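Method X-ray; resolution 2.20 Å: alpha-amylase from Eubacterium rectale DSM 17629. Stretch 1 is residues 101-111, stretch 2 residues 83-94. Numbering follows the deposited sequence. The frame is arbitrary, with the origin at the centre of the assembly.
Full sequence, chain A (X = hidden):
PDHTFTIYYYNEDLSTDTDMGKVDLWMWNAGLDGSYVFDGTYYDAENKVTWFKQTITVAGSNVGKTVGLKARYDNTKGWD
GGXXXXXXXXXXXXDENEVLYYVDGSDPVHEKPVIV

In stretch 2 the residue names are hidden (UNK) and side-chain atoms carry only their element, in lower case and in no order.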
# COMPACT_ATOMS: atom_id res chain seq x y z
N TYR A 101 6.69 0.53 2.52
CA TYR A 101 6.99 1.11 1.22
C TYR A 101 6.73 0.09 0.12
O TYR A 101 7.46 -0.89 -0.02
CB TYR A 101 8.42 1.61 1.15
CG TYR A 101 8.72 2.72 2.12
CD1 TYR A 101 8.53 4.05 1.76
CD2 TYR A 101 9.17 2.44 3.40
CE1 TYR A 101 8.79 5.07 2.66
CE2 TYR A 101 9.43 3.45 4.30
CZ TYR A 101 9.24 4.76 3.92
OH TYR A 101 9.51 5.76 4.83
N TYR A 102 5.68 0.34 -0.64
CA TYR A 102 5.27 -0.57 -1.68
C TYR A 102 5.56 0.07 -3.03
O TYR A 102 4.85 0.95 -3.49
CB TYR A 102 3.78 -0.91 -1.51
CG TYR A 102 3.17 -1.83 -2.55
CD1 TYR A 102 3.97 -2.58 -3.40
CD2 TYR A 102 1.79 -2.00 -2.62
CE1 TYR A 102 3.41 -3.43 -4.34
CE2 TYR A 102 1.22 -2.85 -3.55
CZ TYR A 102 2.03 -3.57 -4.41
OH TYR A 102 1.48 -4.42 -5.33
N VAL A 103 6.65 -0.39 -3.65
CA VAL A 103 6.95 -0.05 -5.03
C VAL A 103 6.28 -1.08 -5.91
O VAL A 103 6.48 -2.28 -5.73
CB VAL A 103 8.46 -0.01 -5.31
CG1 VAL A 103 8.73 -0.07 -6.80
CG2 VAL A 103 9.08 1.25 -4.70
N ASP A 104 5.46 -0.61 -6.85
CA ASP A 104 4.81 -1.48 -7.81
C ASP A 104 5.87 -2.36 -8.47
O ASP A 104 6.85 -1.84 -9.02
CB ASP A 104 4.05 -0.66 -8.86
CG ASP A 104 3.17 -1.51 -9.74
OD1 ASP A 104 2.03 -1.80 -9.33
OD2 ASP A 104 3.62 -1.90 -10.84
N GLY A 105 5.69 -3.67 -8.38
CA GLY A 105 6.67 -4.60 -8.92
C GLY A 105 7.41 -5.43 -7.88
O GLY A 105 8.22 -6.29 -8.23
N SER A 106 7.13 -5.19 -6.60
CA SER A 106 7.81 -5.93 -5.53
C SER A 106 7.02 -5.94 -4.22
O SER A 106 6.11 -5.13 -4.02
CB SER A 106 9.21 -5.35 -5.29
OG SER A 106 9.18 -3.93 -5.26
N ASP A 107 7.37 -6.86 -3.33
CA ASP A 107 6.81 -6.90 -1.98
C ASP A 107 7.02 -5.55 -1.29
O ASP A 107 8.04 -4.89 -1.49
CB ASP A 107 7.46 -8.02 -1.16
CG ASP A 107 6.81 -9.38 -1.39
OD1 ASP A 107 5.60 -9.43 -1.69
OD2 ASP A 107 7.51 -10.41 -1.25
N PRO A 108 6.03 -5.13 -0.48
CA PRO A 108 6.24 -3.91 0.32
C PRO A 108 7.28 -4.16 1.41
O PRO A 108 7.35 -5.27 1.94
CB PRO A 108 4.86 -3.63 0.92
CG PRO A 108 3.89 -4.43 0.08
CD PRO A 108 4.66 -5.65 -0.33
N VAL A 109 8.08 -3.14 1.72
CA VAL A 109 9.13 -3.28 2.72
C VAL A 109 9.09 -2.18 3.77
O VAL A 109 8.59 -1.08 3.51
CB VAL A 109 10.52 -3.29 2.08
CG1 VAL A 109 10.75 -4.62 1.36
CG2 VAL A 109 10.65 -2.10 1.14
N HIS A 110 9.62 -2.47 4.95
CA HIS A 110 9.59 -1.53 6.06
C HIS A 110 10.60 -0.40 5.93
O HIS A 110 10.48 0.62 6.60
CB HIS A 110 9.82 -2.26 7.38
CG HIS A 110 8.62 -3.01 7.86
ND1 HIS A 110 8.46 -4.36 7.64
CD2 HIS A 110 7.53 -2.60 8.54
CE1 HIS A 110 7.31 -4.75 8.17
NE2 HIS A 110 6.72 -3.70 8.72
N GLU A 111 11.59 -0.57 5.06
CA GLU A 111 12.56 0.50 4.87
C GLU A 111 12.43 1.15 3.51
O GLU A 111 12.20 0.49 2.50
CB GLU A 111 13.99 -0.00 5.07
CG GLU A 111 14.93 1.10 5.52
CD GLU A 111 16.11 0.58 6.32
OE1 GLU A 111 15.90 -0.33 7.16
OE2 GLU A 111 17.23 1.07 6.11
N UNK A 83 -4.04 -4.39 -12.38
CA UNK A 83 -3.47 -4.56 -11.06
C UNK A 83 -1.96 -4.68 -11.14
O UNK A 83 -1.38 -4.58 -12.22
o UNK A 83 -3.82 -6.97 -11.05
c UNK A 83 -4.09 -5.77 -10.35
N UNK A 84 -1.31 -4.90 -10.00
CA UNK A 84 0.14 -5.07 -9.96
C UNK A 84 0.55 -6.37 -10.67
O UNK A 84 -0.30 -7.23 -10.94
c UNK A 84 0.65 -5.07 -8.51
o UNK A 84 2.70 -5.66 -7.46
o UNK A 84 2.82 -4.44 -9.29
c UNK A 84 2.16 -5.05 -8.41
N UNK A 85 1.85 -6.52 -10.95
CA UNK A 85 2.31 -7.66 -11.74
C UNK A 85 2.33 -9.03 -11.03
O UNK A 85 2.58 -10.04 -11.69
c UNK A 85 3.71 -6.22 -13.27
o UNK A 85 4.66 -7.15 -11.26
c UNK A 85 3.74 -7.40 -12.32
N UNK A 86 2.06 -9.07 -9.73
CA UNK A 86 1.99 -10.34 -8.98
C UNK A 86 1.46 -10.20 -7.55
O UNK A 86 1.32 -9.09 -7.04
c UNK A 86 3.36 -11.02 -8.94
N UNK A 87 1.16 -11.34 -6.91
CA UNK A 87 0.84 -11.41 -5.48
C UNK A 87 1.99 -10.85 -4.65
O UNK A 87 3.14 -11.28 -4.80
o UNK A 87 -1.53 -12.74 -6.12
c UNK A 87 -0.86 -13.29 -5.23
o UNK A 87 -1.30 -14.20 -4.48
c UNK A 87 0.58 -12.85 -5.04
N UNK A 88 1.68 -9.94 -3.73
CA UNK A 88 2.70 -9.42 -2.83
C UNK A 88 2.39 -9.79 -1.39
O UNK A 88 1.33 -10.35 -1.10
n UNK A 88 5.78 -9.22 -7.14
c UNK A 88 4.11 -8.14 -5.12
n UNK A 88 5.18 -7.54 -8.58
c UNK A 88 2.83 -7.90 -2.96
c UNK A 88 5.08 -8.12 -7.39
n UNK A 88 4.29 -7.59 -6.46
c UNK A 88 2.99 -7.41 -4.38
N UNK A 89 3.31 -9.49 -0.49
CA UNK A 89 3.08 -9.74 0.93
C UNK A 89 4.08 -9.00 1.81
O UNK A 89 5.16 -8.60 1.37
o UNK A 89 4.47 -11.73 1.08
c UNK A 89 3.15 -11.24 1.24
N UNK A 90 3.69 -8.82 3.07
CA UNK A 90 4.59 -8.30 4.10
C UNK A 90 4.09 -8.75 5.45
O UNK A 90 3.01 -9.33 5.57
c UNK A 90 2.01 -4.93 6.04
c UNK A 90 2.45 -5.78 3.45
c UNK A 90 4.68 -6.77 4.05
c UNK A 90 1.05 -4.68 5.07
c UNK A 90 3.18 -5.61 5.71
c UNK A 90 1.27 -5.11 3.77
c UNK A 90 3.40 -6.05 4.41
N UNK A 91 4.88 -8.49 6.48
CA UNK A 91 4.51 -8.87 7.83
C UNK A 91 4.27 -7.62 8.66
O UNK A 91 5.06 -6.69 8.64
o UNK A 91 5.79 -10.93 7.68
c UNK A 91 5.59 -9.76 8.48
c UNK A 91 5.18 -10.18 9.88
N UNK A 92 3.15 -7.60 9.38
CA UNK A 92 2.83 -6.48 10.25
C UNK A 92 3.77 -6.46 11.45
O UNK A 92 3.73 -7.35 12.29
c UNK A 92 0.44 -6.66 9.50
c UNK A 92 1.37 -6.55 10.71
c UNK A 92 1.02 -5.35 11.58
c UNK A 92 -0.96 -7.12 9.85
N UNK A 93 4.64 -5.45 11.50
CA UNK A 93 5.69 -5.38 12.52
C UNK A 93 5.18 -4.86 13.86
O UNK A 93 5.75 -5.16 14.91
c UNK A 93 6.83 -4.48 12.05
o UNK A 93 6.50 -3.11 12.17
N UNK A 94 4.12 -4.06 13.84
CA UNK A 94 3.60 -3.49 15.06
C UNK A 94 4.49 -2.38 15.60
O UNK A 94 4.36 -1.99 16.76
O HOH W 1 6.25 -11.04 -4.33

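Position 83 carries one carbon and then one oxygen, with nothing of stretch 1 within reach; a lone hydroxymethyl is Ser83. Position 84 has two carbons, the second bearing two oxygens. This carboxylate is Asp84, since one more carbon would be needed for glutamate. Its CB points toward stretch 1, and the OH of Tyr102 donates a 2.8 Å hydrogen bond to Asp84 OD2, which lies at the edge of the tyrosine ring. Asp84 OD1 stands 2.8 Å from Asp104 OD1, a close approach of like charges.

At position 85 the first carbon forks into one oxygen and one carbon, which gives Thr85; its OG1 is 4.0 Å from the CA of Gly105, and its backbone N gives a weak hydrogen bond (2.8 Å) to Asp84 OD1. Position 86 ends at a single carbon, Ala86, without contact. Position 87 repeats the two-carbon carboxylate and is Asp87, its CB directed away from stretch 1.

Position 88 runs through three carbons to a nitrogen and then a carbon with two further nitrogens, a guanidinium, hence Arg88. Its NE lies 2.7 Å from Asp84 OD2 in a salt bridge, which holds the group beside the turn: the C of Gly105 sits over one guanidinium face, 3.1 Å from Arg88 NH2.

Position 89 has one carbon and one oxygen, so Ser89. Its CA-to-CB bond points away from stretch 1, but its backbone N donates to Asp107 OD1 at 2.6 Å (N-H...acceptor angle 141°). Position 90 has one carbon and a six-carbon ring with no oxygen attached: Phe90, not tyrosine. Its CD1 is 3.9 Å from Pro108 CG, an apolar contact.

Position 91 forks into oxygen and carbon, Thr91; its backbone O lies 3.0 Å from His110 CE1, near the plane of the imidazole. Position 92 has four carbons forked at the first, with one arm two carbons long, which identifies Ile92 and excludes leucine; CA-to-CB points away. Position 93, one carbon and one oxygen, is Ser93, whose CB is 3.4 Å from His110 NE2. Position 94 has no side-chain atoms, and its positive phi (73°) favours glycine: Gly94.

The contact buries 590 Å² in total. Asp84 is its polar hub, accepting from Tyr102 and Arg88 through the same oxygen, OD2. The type II turn from Val103 to Ser106 packs against this pair; Gly105, at phi 113°, suits a bend where a CB would jam against the preceding carbonyl. Farther along, Asp107 OD1 accepts a hydrogen bond from the backbone N of Ser89, while Pro108 and Phe90 add an apolar patch.

Stretch 2, residues 83-94: SDTADRSFTISG
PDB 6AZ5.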